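Local atomic coordinates of C2 toxin component I (Clostridium botulinum, PDB entry 2J3X), a protein that transfers ADP-ribose to actin as the enzymatic component of the binary C2 toxin of Clostridium botulinum, probably entering cells with the aid of a separate binding component. Residues N103-L109 with E140-F144; I136-Y141 with S192-A198; S226-A231 with A376-G380; I260-R265 with N343-S347. The protein carries 2 engineered substitutions. The contacts are given in a common frame with arbitrary orientation. Residue numbers count along the deposited sequence, not the author numbering.

Contacts 1 and 2 belong to the N-terminal half of the chain, contacts 3 and 4 to the C-terminal half; each half matches the ADP-ribosyltransferase family. The first two share E140 and Y141, where the chain enters short strand 141-143; only Y141 touches the partner in both. Contact 1, the most buried of the four, covers that strand with a loop and neutralises a lysine there, whereas contact 2 joins it to strand 191-203 by backbone hydrogen bonds. Contacts 3 and 4, both partly buried, set helices beside the ends of two strands of a three-stranded sheet. Aromatic rings against a glycine-containing helix dominate contact 3; contact 4 mixes apolar packing, one serine-asparagine hydrogen bond and bridging waters.

Contact 1 of 4, residues N103-L109 with E140-F144; sequences NFTPKEL and EYTKF. With SO4 (sulfate ion), chain P.
Segment N103-L109 is extended from N103 to T105 and then turns through a short 3-10 segment, 107-108, with L109 N bonded to P106 O (2.9 Å). It lies over the short strand 141-143; the nearest CA pairs are F104 with K143 (8.0 Å) and L109 with Y141 (6.2 Å). The polar part centres on K143, whose long chain (chi1 t, chi2 p, then t, t) carries NZ to N103 O (2.8 Å, a hydrogen bond) and to E108 OE2 (2.8 Å, a salt bridge), so a buried lysine is compensated. E108 OE1 accepts from T105 N (3.0 Å). N103 ND2 bonds weakly to sulfate O3 (3.3 Å), and its OD1 accepts from S148 N. The apolar part rests on two rings. F104 (chi1 m) has the K143 aliphatic chain over one face and touches Y141 CB through CE2 (4.0 Å). L109 CA stands 3.9 Å from the Y141 ring centroid in a CH-pi contact. Thus a loop packs over an edge strand: 141-143 is outermost in its sheet, beside strand 191-203, while F104 and L109 also reach V164 on strand 162-168. R402 of strand 397-411, in the C-terminal half, bonds to E108 O and T142 O.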
# COMPACT_ATOMS: atom_id res chain seq x y z
N ASN A 103 1.82 14.38 3.40
CA ASN A 103 3.26 14.06 3.37
C ASN A 103 3.58 12.93 2.37
O ASN A 103 3.78 11.77 2.80
CB ASN A 103 3.78 13.80 4.78
CG ASN A 103 3.06 12.67 5.52
OD1 ASN A 103 1.85 12.38 5.35
ND2 ASN A 103 3.81 12.06 6.43
N PHE A 104 3.55 13.24 1.06
CA PHE A 104 4.06 12.30 0.01
C PHE A 104 5.27 12.91 -0.63
O PHE A 104 5.19 14.07 -1.10
CB PHE A 104 3.06 11.99 -1.10
CG PHE A 104 2.04 10.99 -0.74
CD1 PHE A 104 0.89 11.37 -0.00
CD2 PHE A 104 2.16 9.69 -1.21
CE1 PHE A 104 -0.07 10.42 0.32
CE2 PHE A 104 1.23 8.74 -0.84
CZ PHE A 104 0.11 9.09 -0.10
N THR A 105 6.38 12.16 -0.68
CA THR A 105 7.55 12.54 -1.49
C THR A 105 7.45 12.00 -2.89
O THR A 105 6.59 11.13 -3.16
CB THR A 105 8.85 11.94 -0.87
OG1 THR A 105 8.72 10.53 -0.88
CG2 THR A 105 9.00 12.41 0.58
N PRO A 106 8.31 12.49 -3.84
CA PRO A 106 8.28 11.85 -5.17
C PRO A 106 8.43 10.33 -5.12
O PRO A 106 7.68 9.66 -5.82
CB PRO A 106 9.46 12.50 -5.91
CG PRO A 106 9.58 13.90 -5.23
CD PRO A 106 9.23 13.65 -3.77
N LYS A 107 9.33 9.81 -4.29
CA LYS A 107 9.51 8.32 -4.27
C LYS A 107 8.21 7.62 -3.91
O LYS A 107 7.91 6.56 -4.45
CB LYS A 107 10.60 7.86 -3.26
CG LYS A 107 11.99 8.02 -3.78
CD LYS A 107 12.98 7.90 -2.62
CE LYS A 107 14.41 8.09 -3.15
NZ LYS A 107 15.51 7.66 -2.21
N GLU A 108 7.45 8.21 -2.98
CA GLU A 108 6.15 7.64 -2.57
C GLU A 108 5.02 7.76 -3.60
O GLU A 108 3.92 7.22 -3.39
CB GLU A 108 5.70 8.30 -1.25
CG GLU A 108 6.66 8.06 -0.12
CD GLU A 108 6.14 8.69 1.16
OE1 GLU A 108 6.18 9.92 1.26
OE2 GLU A 108 5.65 7.94 2.04
N LEU A 109 5.27 8.53 -4.67
CA LEU A 109 4.39 8.58 -5.84
C LEU A 109 5.00 7.75 -6.96
O LEU A 109 4.63 7.90 -8.10
CB LEU A 109 4.21 10.06 -6.29
CG LEU A 109 3.58 10.94 -5.23
CD1 LEU A 109 3.66 12.41 -5.67
CD2 LEU A 109 2.10 10.57 -4.94
N GLU A 140 -3.21 5.43 -7.92
CA GLU A 140 -3.59 5.50 -6.50
C GLU A 140 -2.45 5.04 -5.63
O GLU A 140 -1.94 3.90 -5.78
CB GLU A 140 -4.83 4.64 -6.26
CG GLU A 140 -5.38 4.74 -4.84
CD GLU A 140 -6.76 4.11 -4.73
OE1 GLU A 140 -7.03 3.11 -5.44
OE2 GLU A 140 -7.57 4.60 -3.92
N TYR A 141 -2.02 5.91 -4.72
CA TYR A 141 -0.80 5.68 -3.93
C TYR A 141 -1.12 5.63 -2.45
O TYR A 141 -1.49 6.64 -1.85
CB TYR A 141 0.17 6.83 -4.16
CG TYR A 141 0.60 6.93 -5.61
CD1 TYR A 141 1.60 6.10 -6.14
CD2 TYR A 141 -0.00 7.91 -6.46
CE1 TYR A 141 1.99 6.23 -7.49
CE2 TYR A 141 0.37 8.03 -7.79
CZ TYR A 141 1.38 7.20 -8.30
OH TYR A 141 1.77 7.33 -9.62
N THR A 142 -0.96 4.46 -1.83
CA THR A 142 -1.36 4.33 -0.44
C THR A 142 -0.28 4.77 0.54
O THR A 142 0.92 4.41 0.42
CB THR A 142 -1.69 2.82 -0.19
OG1 THR A 142 -2.60 2.39 -1.20
CG2 THR A 142 -2.26 2.58 1.24
N LYS A 143 -0.70 5.54 1.56
CA LYS A 143 0.14 5.86 2.68
C LYS A 143 -0.13 4.81 3.77
O LYS A 143 -1.16 4.83 4.42
CB LYS A 143 -0.20 7.28 3.20
CG LYS A 143 0.81 7.74 4.29
CD LYS A 143 2.09 8.32 3.67
CE LYS A 143 3.04 8.83 4.77
NZ LYS A 143 4.25 9.31 4.02
N PHE A 144 0.78 3.85 3.90
CA PHE A 144 0.55 2.77 4.86
C PHE A 144 0.53 3.22 6.31
O PHE A 144 -0.26 2.68 7.11
CB PHE A 144 1.61 1.66 4.65
CG PHE A 144 1.63 1.13 3.27
CD1 PHE A 144 0.53 0.40 2.73
CD2 PHE A 144 2.75 1.35 2.46
CE1 PHE A 144 0.60 -0.12 1.40
CE2 PHE A 144 2.83 0.85 1.15
CZ PHE A 144 1.74 0.13 0.61
S SO4 P . 7.44 10.74 8.91
O1 SO4 P . 7.14 11.62 10.05
O2 SO4 P . 7.00 9.36 9.14
O3 SO4 P . 6.77 11.23 7.70
O4 SO4 P . 8.90 10.69 8.78

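Contact 2 of 4, residues I136-Y141 with S192-A198; sequences IINQEY and SIIPESA
Strand residues S192-A198 run antiparallel to a chain that leaves helix 126-136, makes a type II turn from I136 to Q139 (Q139 N to I136 O, 3.0 Å) and enters strand 141-143. N138 occupies the third turn position with positive phi (64/13), a conformation asparagine tolerates well. S192 comes first: its CB packs on E140 CG (3.4 Å), and its hydroxyl bonds to T142 OG1. I193 pairs with Y141 as an antiparallel hydrogen-bonded pair, CA to CA 5.3 Å, with Y141 N to I193 O and I193 N to Y141 O both 3.0 Å; the two side chains share a sheet face. I194 gives its CA hydrogen to Q139 O (CA to O 3.4 Å) and lays CG2 against N138 CA (3.7 Å). P195 is the most covered residue. Its carbonyl O takes N138 N (2.8 Å, nearly straight), while the ring packs through CB on I136 CD1 (3.8 Å) and I137 CD1 (4.0 Å), and through CD on Y141 CE2 (3.9 Å). Beyond it, E196 and S197 form a classic beta bulge opposite E212 of strand 206-216, and I137 CD1 reaches S197 N at 3.6 Å. Proline has no amide hydrogen to offer, so near P195 the backbone pairing rests on its carbonyl; Q139 O is buried without a conventional donor, and the CA-H...O contact from I194 compensates only in part.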
# COMPACT_ATOMS: atom_id res chain seq x y z
N ILE A 136 1.36 9.80 -13.08
CA ILE A 136 0.68 9.76 -11.79
C ILE A 136 -0.84 10.07 -11.78
O ILE A 136 -1.52 9.73 -10.80
CB ILE A 136 1.38 10.65 -10.71
CG1 ILE A 136 1.05 12.13 -10.90
CG2 ILE A 136 2.93 10.45 -10.66
CD1 ILE A 136 1.48 13.03 -9.78
N ILE A 137 -1.36 10.75 -12.78
CA ILE A 137 -2.78 11.20 -12.69
C ILE A 137 -3.68 9.98 -12.75
O ILE A 137 -3.47 9.09 -13.57
CB ILE A 137 -3.13 12.17 -13.87
CG1 ILE A 137 -2.33 13.49 -13.69
CG2 ILE A 137 -4.63 12.44 -13.97
CD1 ILE A 137 -2.58 14.09 -12.45
N ASN A 138 -4.63 9.92 -11.82
CA ASN A 138 -5.53 8.80 -11.66
C ASN A 138 -4.86 7.46 -11.24
O ASN A 138 -5.47 6.39 -11.34
CB ASN A 138 -6.34 8.58 -12.92
CG ASN A 138 -7.73 8.15 -12.61
OD1 ASN A 138 -8.15 8.17 -11.45
ND2 ASN A 138 -8.47 7.72 -13.63
N GLN A 139 -3.60 7.52 -10.83
CA GLN A 139 -2.99 6.38 -10.16
C GLN A 139 -3.28 6.52 -8.68
O GLN A 139 -3.60 7.62 -8.21
CB GLN A 139 -1.46 6.36 -10.40
CG GLN A 139 -0.78 5.12 -9.76
CD GLN A 139 -1.37 3.83 -10.26
OE1 GLN A 139 -2.30 3.28 -9.67
NE2 GLN A 139 -0.86 3.37 -11.41
N GLU A 140 -3.21 5.43 -7.92
CA GLU A 140 -3.59 5.50 -6.50
C GLU A 140 -2.45 5.04 -5.63
O GLU A 140 -1.94 3.90 -5.78
CB GLU A 140 -4.83 4.64 -6.26
CG GLU A 140 -5.38 4.74 -4.84
CD GLU A 140 -6.76 4.11 -4.73
OE1 GLU A 140 -7.03 3.11 -5.44
OE2 GLU A 140 -7.57 4.60 -3.92
N TYR A 141 -2.02 5.91 -4.72
CA TYR A 141 -0.80 5.68 -3.93
C TYR A 141 -1.12 5.63 -2.45
O TYR A 141 -1.49 6.64 -1.85
CB TYR A 141 0.17 6.83 -4.16
CG TYR A 141 0.60 6.93 -5.61
CD1 TYR A 141 1.60 6.10 -6.14
CD2 TYR A 141 -0.00 7.91 -6.46
CE1 TYR A 141 1.99 6.23 -7.49
CE2 TYR A 141 0.37 8.03 -7.79
CZ TYR A 141 1.38 7.20 -8.30
OH TYR A 141 1.77 7.33 -9.62
N SER A 192 -5.16 6.51 0.72
CA SER A 192 -4.42 6.71 -0.51
C SER A 192 -4.69 8.10 -1.06
O SER A 192 -5.68 8.74 -0.69
CB SER A 192 -4.86 5.70 -1.58
OG SER A 192 -4.50 4.38 -1.14
N ILE A 193 -3.80 8.51 -1.94
CA ILE A 193 -4.00 9.77 -2.69
C ILE A 193 -4.10 9.38 -4.17
O ILE A 193 -3.31 8.57 -4.65
CB ILE A 193 -2.86 10.73 -2.46
CG1 ILE A 193 -2.99 11.39 -1.09
CG2 ILE A 193 -2.97 11.93 -3.42
CD1 ILE A 193 -4.14 12.53 -1.03
N ILE A 194 -5.08 9.96 -4.86
CA ILE A 194 -5.23 9.85 -6.30
C ILE A 194 -4.97 11.24 -6.92
O ILE A 194 -5.80 12.16 -6.78
CB ILE A 194 -6.63 9.40 -6.66
CG1 ILE A 194 -6.96 8.04 -6.03
CG2 ILE A 194 -6.76 9.29 -8.21
CD1 ILE A 194 -8.43 7.61 -6.23
N PRO A 195 -3.81 11.43 -7.55
CA PRO A 195 -3.50 12.76 -8.13
C PRO A 195 -4.54 13.01 -9.23
O PRO A 195 -4.82 12.12 -10.03
CB PRO A 195 -2.11 12.53 -8.77
CG PRO A 195 -1.49 11.51 -7.82
CD PRO A 195 -2.65 10.49 -7.70
N GLU A 196 -5.13 14.21 -9.21
CA GLU A 196 -6.13 14.57 -10.20
C GLU A 196 -5.64 15.62 -11.20
O GLU A 196 -6.12 15.62 -12.35
CB GLU A 196 -7.41 15.06 -9.50
CG GLU A 196 -7.99 14.01 -8.49
CD GLU A 196 -8.69 12.81 -9.12
OE1 GLU A 196 -8.70 12.68 -10.37
OE2 GLU A 196 -9.23 11.97 -8.33
N SER A 197 -4.68 16.45 -10.78
CA SER A 197 -4.08 17.46 -11.66
C SER A 197 -2.71 17.84 -11.13
O SER A 197 -2.41 17.59 -9.98
CB SER A 197 -4.94 18.74 -11.75
OG SER A 197 -5.09 19.32 -10.48
N ALA A 198 -1.89 18.41 -11.99
CA ALA A 198 -0.56 18.84 -11.60
C ALA A 198 -0.19 20.07 -12.40
O ALA A 198 -0.43 20.11 -13.62
CB ALA A 198 0.44 17.74 -11.88

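Contact 3 of 4, residues S226-A231 with A376-G380; sequences SEAWGA and AFIYG. With SO4 (sulfate ion), chain V.
Two aromatic side chains projecting from 376-380 fit against the first turns of helix 227-234. F377 has extended backbone angles (-76/131) and I378 is the centre of an inverse gamma turn (weak Y379 N to F377 O, 2.9 Å). F377 and Y379 both direct their CA-CB bonds toward the helix, and both have chi1 t. The closest CA pair is G230 with F377, 5.7 Å. G230 CA sits 3.4 Å from the F377 ring centroid, 7° off its normal, a tight CH-pi contact; a CB here would collide with F377 CE1, so glycine fits. A231 CA lies likewise over the Y379 ring, 3.6 Å from its centroid. W229 (chi1 t, chi2 90°) turns its indole edge so that CE3 meets F377 CD2 at 3.9 Å, while NE1 bonds to Q293. E227 (chi1 t, chi2 p) curls back; a water lies within hydrogen-bonding reach of E227 OE2 (3.0 Å) and I378 O (3.2 Å). S226 is the N-cap, its OG accepting from W229 N (3.0 Å), and a sulfate bonds weakly to E227 N. Strand 375-377 pairs with 389-392, and 376-380 leads into the loop before the E-x-E sequence ending at E389, a family hallmark, consistent with the ADP-ribosylating turn-turn loop.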
# COMPACT_ATOMS: atom_id res chain seq x y z
N SER A 226 -9.75 -11.13 4.88
CA SER A 226 -11.19 -11.08 5.11
C SER A 226 -11.82 -12.32 4.52
O SER A 226 -12.14 -12.36 3.34
CB SER A 226 -11.82 -9.85 4.43
OG SER A 226 -13.23 -9.77 4.69
N GLU A 227 -12.05 -13.30 5.37
CA GLU A 227 -12.80 -14.45 4.90
C GLU A 227 -14.22 -13.98 4.56
O GLU A 227 -14.81 -14.51 3.62
CB GLU A 227 -12.84 -15.50 6.00
CG GLU A 227 -13.63 -16.76 5.61
CD GLU A 227 -12.92 -17.68 4.64
OE1 GLU A 227 -11.82 -17.39 4.20
OE2 GLU A 227 -13.46 -18.73 4.28
N ALA A 228 -14.74 -13.00 5.31
CA ALA A 228 -16.11 -12.49 5.05
C ALA A 228 -16.27 -11.97 3.64
O ALA A 228 -17.35 -12.14 3.06
CB ALA A 228 -16.52 -11.37 6.07
N TRP A 229 -15.23 -11.32 3.10
CA TRP A 229 -15.29 -10.84 1.70
C TRP A 229 -15.47 -12.01 0.74
O TRP A 229 -16.28 -11.95 -0.19
CB TRP A 229 -14.02 -10.04 1.33
CG TRP A 229 -14.16 -9.38 -0.01
CD1 TRP A 229 -14.65 -8.10 -0.23
CD2 TRP A 229 -13.88 -9.93 -1.31
NE1 TRP A 229 -14.64 -7.83 -1.56
CE2 TRP A 229 -14.19 -8.92 -2.27
CE3 TRP A 229 -13.37 -11.17 -1.76
CZ2 TRP A 229 -14.00 -9.08 -3.64
CZ3 TRP A 229 -13.20 -11.37 -3.17
CH2 TRP A 229 -13.53 -10.31 -4.10
N GLY A 230 -14.69 -13.07 0.97
CA GLY A 230 -14.83 -14.26 0.14
C GLY A 230 -16.21 -14.88 0.31
O GLY A 230 -16.83 -15.30 -0.67
N ALA A 231 -16.72 -14.97 1.53
CA ALA A 231 -18.06 -15.56 1.74
C ALA A 231 -19.17 -14.76 1.06
O ALA A 231 -20.08 -15.33 0.48
CB ALA A 231 -18.36 -15.70 3.29
N ALA A 376 -11.19 -15.90 -9.00
CA ALA A 376 -12.23 -16.21 -8.02
C ALA A 376 -11.59 -16.40 -6.67
O ALA A 376 -10.48 -16.96 -6.56
CB ALA A 376 -12.97 -17.51 -8.41
N PHE A 377 -12.31 -16.01 -5.64
CA PHE A 377 -11.92 -16.41 -4.28
C PHE A 377 -12.34 -17.86 -4.12
O PHE A 377 -13.45 -18.25 -4.45
CB PHE A 377 -12.67 -15.51 -3.27
CG PHE A 377 -12.23 -15.63 -1.84
CD1 PHE A 377 -12.47 -16.82 -1.07
CD2 PHE A 377 -11.59 -14.58 -1.23
CE1 PHE A 377 -12.07 -16.91 0.26
CE2 PHE A 377 -11.21 -14.62 0.13
CZ PHE A 377 -11.48 -15.80 0.90
N ILE A 378 -11.39 -18.67 -3.63
CA ILE A 378 -11.61 -20.10 -3.45
C ILE A 378 -12.37 -20.28 -2.14
O ILE A 378 -11.79 -20.54 -1.06
CB ILE A 378 -10.25 -20.82 -3.50
CG1 ILE A 378 -9.54 -20.50 -4.83
CG2 ILE A 378 -10.43 -22.35 -3.28
CD1 ILE A 378 -10.30 -20.85 -6.10
N TYR A 379 -13.69 -20.11 -2.26
CA TYR A 379 -14.61 -20.20 -1.11
C TYR A 379 -15.54 -21.37 -1.38
O TYR A 379 -16.05 -21.50 -2.48
CB TYR A 379 -15.43 -18.90 -0.95
CG TYR A 379 -16.26 -18.93 0.32
CD1 TYR A 379 -15.71 -18.57 1.53
CD2 TYR A 379 -17.62 -19.33 0.30
CE1 TYR A 379 -16.44 -18.65 2.73
CE2 TYR A 379 -18.37 -19.40 1.52
CZ TYR A 379 -17.76 -19.06 2.71
OH TYR A 379 -18.46 -19.12 3.92
N GLY A 380 -15.74 -22.22 -0.36
CA GLY A 380 -16.68 -23.35 -0.54
C GLY A 380 -15.93 -24.65 -0.81
O GLY A 380 -16.55 -25.72 -0.94
S SO4 V . -13.57 -12.88 8.85
O1 SO4 V . -13.80 -11.75 9.77
O2 SO4 V . -14.86 -13.07 8.26
O3 SO4 V . -12.58 -12.64 7.82
O4 SO4 V . -13.33 -14.13 9.56
O HOH W 1 -12.57 -20.40 1.99

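Contact 4 of 4, residues I260-R265 with N343-S347; sequences INSYLR and NLSFS
The last helical turns of 257-265, with L264 N to I260 O at 3.0 Å and R265 N to N261 O at 2.8 Å, meet an irregular segment, 343-347, that becomes beta at S347. L344 has helical angles (-68/-35), S345 and F346 are extended, and the chain thereby bends against the helix end: the nearest CA pairs are L264 with S345, 5.2 Å, and R265 with L344, 5.4 Å. So close a backbone approach suits a small serine, and S345, chi1 t, points at the helix and donates OG to N261 OD1 (2.6 Å). That oxygen also accepts from Y252 of helix 243-254. The apolar packing brings L264 CD1 (rotamer m, t) to F346 CE2 at 3.8 Å and I260 CG2 to the edge of the same ring, 4.0 Å from F346 CE2; L264 CD1 also makes a van der Waals contact with S345 OG (3.7 Å). F346 (chi1 m) stacks edge-to-face with Y252 and touches I282 of helix 273-286. Toward the exposed side, L344 presses CB on L264 O (3.7 Å) and CD1 on R265 O (3.8 Å). The extended R265 is joined to the loop through two waters, one linking NH2 (2.8 Å) to F346 O (2.7 Å), the other linking NE (3.1 Å) to S345 N (3.0 Å). This is helix-to-loop packing at the entrance to strand 347-350, which carries the Ser-Thr-Ser sequence characteristic of this ADP-ribosyltransferase family.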
# COMPACT_ATOMS: atom_id res chain seq x y z
N ILE A 260 -0.02 -28.71 -14.71
CA ILE A 260 -0.66 -27.66 -15.48
C ILE A 260 0.24 -26.40 -15.50
O ILE A 260 0.40 -25.77 -16.54
CB ILE A 260 -2.08 -27.36 -14.91
CG1 ILE A 260 -3.08 -28.38 -15.49
CG2 ILE A 260 -2.52 -25.95 -15.29
CD1 ILE A 260 -4.50 -28.29 -14.89
N ASN A 261 0.80 -26.06 -14.35
CA ASN A 261 1.73 -24.92 -14.19
C ASN A 261 2.95 -25.14 -15.12
O ASN A 261 3.32 -24.24 -15.88
CB ASN A 261 2.23 -24.81 -12.73
CG ASN A 261 1.17 -24.23 -11.78
OD1 ASN A 261 0.15 -23.68 -12.22
ND2 ASN A 261 1.43 -24.36 -10.46
N SER A 262 3.53 -26.35 -15.08
CA SER A 262 4.74 -26.64 -15.92
C SER A 262 4.44 -26.49 -17.39
O SER A 262 5.18 -25.83 -18.12
CB SER A 262 5.34 -28.00 -15.62
OG SER A 262 5.84 -27.98 -14.29
N TYR A 263 3.32 -27.09 -17.82
CA TYR A 263 2.87 -27.04 -19.18
C TYR A 263 2.72 -25.61 -19.65
O TYR A 263 3.29 -25.21 -20.68
CB TYR A 263 1.55 -27.80 -19.30
CG TYR A 263 0.92 -27.92 -20.68
CD1 TYR A 263 1.52 -28.73 -21.68
CD2 TYR A 263 -0.28 -27.27 -20.98
CE1 TYR A 263 0.94 -28.86 -22.93
CE2 TYR A 263 -0.89 -27.42 -22.24
CZ TYR A 263 -0.25 -28.23 -23.21
OH TYR A 263 -0.83 -28.39 -24.45
N LEU A 264 1.99 -24.82 -18.88
CA LEU A 264 1.78 -23.42 -19.24
C LEU A 264 3.08 -22.61 -19.23
O LEU A 264 3.30 -21.79 -20.11
CB LEU A 264 0.68 -22.77 -18.36
CG LEU A 264 -0.74 -23.21 -18.81
CD1 LEU A 264 -1.78 -22.78 -17.71
CD2 LEU A 264 -1.18 -22.69 -20.21
N ARG A 265 3.93 -22.86 -18.24
CA ARG A 265 5.20 -22.13 -18.14
C ARG A 265 6.16 -22.52 -19.27
O ARG A 265 7.09 -21.77 -19.59
CB ARG A 265 5.83 -22.37 -16.77
CG ARG A 265 5.16 -21.52 -15.67
CD ARG A 265 5.39 -22.11 -14.27
NE ARG A 265 4.54 -21.50 -13.24
CZ ARG A 265 4.51 -21.88 -11.96
NH1 ARG A 265 5.31 -22.87 -11.55
NH2 ARG A 265 3.70 -21.28 -11.09
N ASN A 343 2.59 -13.87 -15.72
CA ASN A 343 2.27 -15.13 -15.02
C ASN A 343 1.72 -16.04 -16.09
O ASN A 343 0.56 -15.92 -16.45
CB ASN A 343 1.18 -14.91 -13.95
CG ASN A 343 1.68 -14.15 -12.76
OD1 ASN A 343 2.20 -14.73 -11.81
ND2 ASN A 343 1.50 -12.81 -12.78
N LEU A 344 2.54 -16.96 -16.63
CA LEU A 344 2.05 -17.80 -17.73
C LEU A 344 0.98 -18.79 -17.32
O LEU A 344 0.06 -19.02 -18.06
CB LEU A 344 3.24 -18.53 -18.39
CG LEU A 344 4.13 -17.63 -19.27
CD1 LEU A 344 5.25 -18.49 -19.91
CD2 LEU A 344 3.29 -16.97 -20.32
N SER A 345 1.08 -19.32 -16.11
CA SER A 345 0.07 -20.17 -15.56
C SER A 345 -0.95 -19.36 -14.72
O SER A 345 -0.81 -18.14 -14.53
CB SER A 345 0.69 -21.23 -14.64
OG SER A 345 -0.25 -22.28 -14.40
N PHE A 346 -1.94 -20.06 -14.19
CA PHE A 346 -2.82 -19.51 -13.12
C PHE A 346 -1.93 -19.12 -11.94
O PHE A 346 -0.89 -19.76 -11.71
CB PHE A 346 -3.84 -20.56 -12.70
CG PHE A 346 -4.64 -21.08 -13.84
CD1 PHE A 346 -5.75 -20.37 -14.31
CD2 PHE A 346 -4.25 -22.27 -14.52
CE1 PHE A 346 -6.46 -20.83 -15.43
CE2 PHE A 346 -4.95 -22.74 -15.61
CZ PHE A 346 -6.09 -22.05 -16.07
N SER A 347 -2.33 -18.12 -11.16
CA SER A 347 -1.48 -17.75 -10.04
C SER A 347 -2.30 -17.47 -8.80
O SER A 347 -3.39 -16.90 -8.90
CB SER A 347 -0.55 -16.58 -10.38
OG SER A 347 -1.25 -15.40 -10.72
O HOH W 2 1.68 -19.40 -10.88
O HOH W 3 3.23 -18.78 -14.12